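Local coordinates for RAP1B (Serratia marcescens, PDB 4AX2), which is a type VI secretion resistance protein that probably protects its producer by neutralising a partner amidase toxin, at residues A[43-48]-A[109-114]. Sequence-based numbering, arbitrary orientation.
Sequences SRCLAQ and LNCLRL
The disulfide between C45 and C111 staples helix 33-49 to helix 107-116 in the buried interior of this all-helical immunity-protein fold. The two segments run nearly antiparallel, with axes 9.3 Å apart. The two cysteines lie directly abreast, the CA atoms of C45 and C111 separated by 5.7 Å. The sulfurs join at 2.0 Å from SG of C45 to SG of C111, and the bridge has a chi3 of -83°, close to the perpendicular twist that an unstrained disulfide prefers. The cysteines reach the bond by different rotations: SG of C45 lies anti to its backbone N (chi1 -174°), whereas SG of C111 lies beside its own backbone N (chi1 -66°).

Leucines add a thin apolar lining. L114, one turn beyond C111, lays its CD2 methyl against CB of C45 at 3.8 Å, and the same side chain packs on I86 and Y89 of helix 75-89. L46 brings CD2 to CB of C111 and also packs on L46 of the second subunit, placing this seam next to the dimer interface.

Away from the bridge, N110 and R113 form a polar pair on a flank of helix 107-116 turned from helix 33-49. N110 ND2 is bound to the backbone oxygens of K90 and R92, tying the helix to the chain that follows helix 75-89. NH1 of R113 donates to OD1 of N110 at 2.8 Å, with the oxygen near the guanidinium plane and the donor tilted moderately from the amide carbonyl plane.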
ATOM      1  N   SER A  43       4.718   0.042  -4.568  1.00 17.72           N
ATOM      2  CA  SER A  43       4.220  -0.332  -5.887  1.00 18.86           C
ATOM      3  C   SER A  43       5.167  -1.312  -6.577  1.00 18.32           C
ATOM      4  O   SER A  43       4.736  -2.298  -7.160  1.00 18.35           O
ATOM      5  CB  SER A  43       4.010   0.913  -6.774  1.00 20.04           C
ATOM      6  OG  SER A  43       3.087   1.819  -6.198  1.00 22.59           O
ATOM      7  N   ARG A  44       6.462  -1.047  -6.504  1.00 17.82           N
ATOM      8  CA  ARG A  44       7.437  -1.956  -7.111  1.00 18.87           C
ATOM      9  C   ARG A  44       7.533  -3.297  -6.388  1.00 18.29           C
ATOM     10  O   ARG A  44       7.672  -4.325  -7.015  1.00 18.34           O
ATOM     11  CB  ARG A  44       8.808  -1.284  -7.216  1.00 19.49           C
ATOM     12  CG  ARG A  44       9.811  -2.145  -7.971  1.00 20.82           C
ATOM     13  CD  ARG A  44      11.093  -1.413  -8.260  1.00 22.09           C
ATOM     14  NE  ARG A  44      10.893  -0.276  -9.147  1.00 22.29           N
ATOM     15  CZ  ARG A  44      11.707   0.772  -9.207  1.00 22.48           C
ATOM     16  NH1 ARG A  44      12.798   0.841  -8.434  1.00 22.58           N
ATOM     17  NH2 ARG A  44      11.446   1.743 -10.071  1.00 22.62           N
ATOM     18  N   CYS A  45       7.402  -3.298  -5.064  1.00 18.13           N
ATOM     19  CA  CYS A  45       7.352  -4.548  -4.316  1.00 18.62           C
ATOM     20  C   CYS A  45       6.174  -5.381  -4.828  1.00 18.77           C
ATOM     21  O   CYS A  45       6.320  -6.572  -5.122  1.00 19.51           O
ATOM     22  CB  CYS A  45       7.217  -4.258  -2.815  1.00 18.62           C
ATOM     23  SG  CYS A  45       7.314  -5.696  -1.745  1.00 19.63           S
ATOM     24  N   LEU A  46       5.018  -4.737  -4.976  1.00 18.83           N
ATOM     25  CA  LEU A  46       3.822  -5.423  -5.458  1.00 18.93           C
ATOM     26  C   LEU A  46       4.029  -5.967  -6.875  1.00 19.86           C
ATOM     27  O   LEU A  46       3.629  -7.083  -7.159  1.00 20.13           O
ATOM     28  CB  LEU A  46       2.612  -4.491  -5.407  1.00 18.53           C
ATOM     29  CG  LEU A  46       2.181  -4.082  -3.997  1.00 18.68           C
ATOM     30  CD1 LEU A  46       1.118  -2.968  -4.025  1.00 18.53           C
ATOM     31  CD2 LEU A  46       1.661  -5.307  -3.253  1.00 18.69           C
ATOM     32  N   ALA A  47       4.663  -5.178  -7.744  1.00 20.98           N
ATOM     33  CA  ALA A  47       5.041  -5.656  -9.096  1.00 21.76           C
ATOM     34  C   ALA A  47       5.921  -6.898  -9.053  1.00 22.96           C
ATOM     35  O   ALA A  47       5.734  -7.835  -9.848  1.00 24.16           O
ATOM     36  CB  ALA A  47       5.740  -4.550  -9.876  1.00 21.35           C
ATOM     37  N   GLN A  48       6.877  -6.928  -8.126  1.00 22.66           N
ATOM     38  CA  GLN A  48       7.850  -8.027  -8.056  1.00 22.73           C
ATOM     39  C   GLN A  48       7.295  -9.304  -7.453  1.00 23.66           C
ATOM     40  O   GLN A  48       7.739 -10.393  -7.803  1.00 24.36           O
ATOM     41  CB  GLN A  48       9.121  -7.584  -7.313  1.00 22.43           C
ATOM     42  CG  GLN A  48       9.904  -6.533  -8.081  1.00 22.59           C
ATOM     43  CD  GLN A  48      11.150  -6.065  -7.356  1.00 22.17           C
ATOM     44  OE1 GLN A  48      11.565  -6.678  -6.369  1.00 22.13           O
ATOM     45  NE2 GLN A  48      11.774  -4.987  -7.860  1.00 22.10           N
ATOM     46  N   LEU A 109       1.512  -9.011   2.481  1.00 19.77           N
ATOM     47  CA  LEU A 109       1.929  -8.642   3.835  1.00 19.98           C
ATOM     48  C   LEU A 109       3.406  -8.219   3.887  1.00 19.14           C
ATOM     49  O   LEU A 109       3.746  -7.248   4.556  1.00 17.79           O
ATOM     50  CB  LEU A 109       1.671  -9.797   4.796  1.00 21.03           C
ATOM     51  CG  LEU A 109       1.756  -9.452   6.267  1.00 21.74           C
ATOM     52  CD1 LEU A 109       0.554  -8.602   6.677  1.00 21.81           C
ATOM     53  CD2 LEU A 109       1.791 -10.750   7.077  1.00 22.69           C
ATOM     54  N   ASN A 110       4.270  -8.933   3.170  1.00 19.53           N
ATOM     55  CA  ASN A 110       5.697  -8.566   3.097  1.00 19.92           C
ATOM     56  C   ASN A 110       5.915  -7.155   2.551  1.00 19.13           C
ATOM     57  O   ASN A 110       6.717  -6.376   3.079  1.00 18.39           O
ATOM     58  CB  ASN A 110       6.474  -9.578   2.249  1.00 20.61           C
ATOM     59  CG  ASN A 110       6.604 -10.953   2.898  1.00 21.83           C
ATOM     60  OD1 ASN A 110       6.429 -11.126   4.099  1.00 22.48           O
ATOM     61  ND2 ASN A 110       6.943 -11.959   2.071  1.00 22.30           N
ATOM     62  N   CYS A 111       5.204  -6.827   1.469  1.00 18.77           N
ATOM     63  CA  CYS A 111       5.252  -5.487   0.895  1.00 18.43           C
ATOM     64  C   CYS A 111       4.713  -4.394   1.847  1.00 17.61           C
ATOM     65  O   CYS A 111       5.302  -3.302   1.955  1.00 16.79           O
ATOM     66  CB  CYS A 111       4.547  -5.487  -0.476  1.00 18.66           C
ATOM     67  SG  CYS A 111       5.430  -6.487  -1.727  1.00 19.43           S
ATOM     68  N   LEU A 112       3.630  -4.697   2.568  1.00 16.94           N
ATOM     69  CA  LEU A 112       3.124  -3.773   3.577  1.00 17.25           C
ATOM     70  C   LEU A 112       4.148  -3.590   4.719  1.00 17.44           C
ATOM     71  O   LEU A 112       4.339  -2.476   5.215  1.00 17.42           O
ATOM     72  CB  LEU A 112       1.771  -4.242   4.099  1.00 17.17           C
ATOM     73  CG  LEU A 112       0.638  -4.273   3.084  1.00 17.32           C
ATOM     74  CD1 LEU A 112      -0.598  -4.871   3.761  1.00 18.71           C
ATOM     75  CD2 LEU A 112       0.335  -2.856   2.579  1.00 16.78           C
ATOM     76  N   ARG A 113       4.833  -4.668   5.106  1.00 18.78           N
ATOM     77  CA  ARG A 113       5.845  -4.583   6.179  1.00 19.16           C
ATOM     78  C   ARG A 113       6.972  -3.661   5.735  1.00 18.81           C
ATOM     79  O   ARG A 113       7.413  -2.782   6.470  1.00 18.87           O
ATOM     80  CB  ARG A 113       6.391  -5.968   6.538  1.00 20.14           C
ATOM     81  CG  ARG A 113       7.259  -5.970   7.783  1.00 21.90           C
ATOM     82  CD  ARG A 113       7.787  -7.370   8.141  1.00 22.92           C
ATOM     83  NE  ARG A 113       6.710  -8.347   8.311  1.00 23.01           N
ATOM     84  CZ  ARG A 113       6.394  -9.322   7.454  1.00 23.15           C
ATOM     85  NH1 ARG A 113       7.077  -9.511   6.346  1.00 22.69           N
ATOM     86  NH2 ARG A 113       5.355 -10.123   7.714  1.00 24.37           N
ATOM     87  N   LEU A 114       7.454  -3.886   4.524  1.00 18.75           N
ATOM     88  CA  LEU A 114       8.412  -2.971   3.882  1.00 18.13           C
ATOM     89  C   LEU A 114       7.942  -1.529   3.946  1.00 18.10           C
ATOM     90  O   LEU A 114       8.667  -0.646   4.404  1.00 17.46           O
ATOM     91  CB  LEU A 114       8.591  -3.349   2.413  1.00 17.98           C
ATOM     92  CG  LEU A 114       9.324  -2.308   1.534  1.00 17.47           C
ATOM     93  CD1 LEU A 114      10.784  -2.249   1.939  1.00 18.04           C
ATOM     94  CD2 LEU A 114       9.195  -2.664   0.070  1.00 18.16           C
TER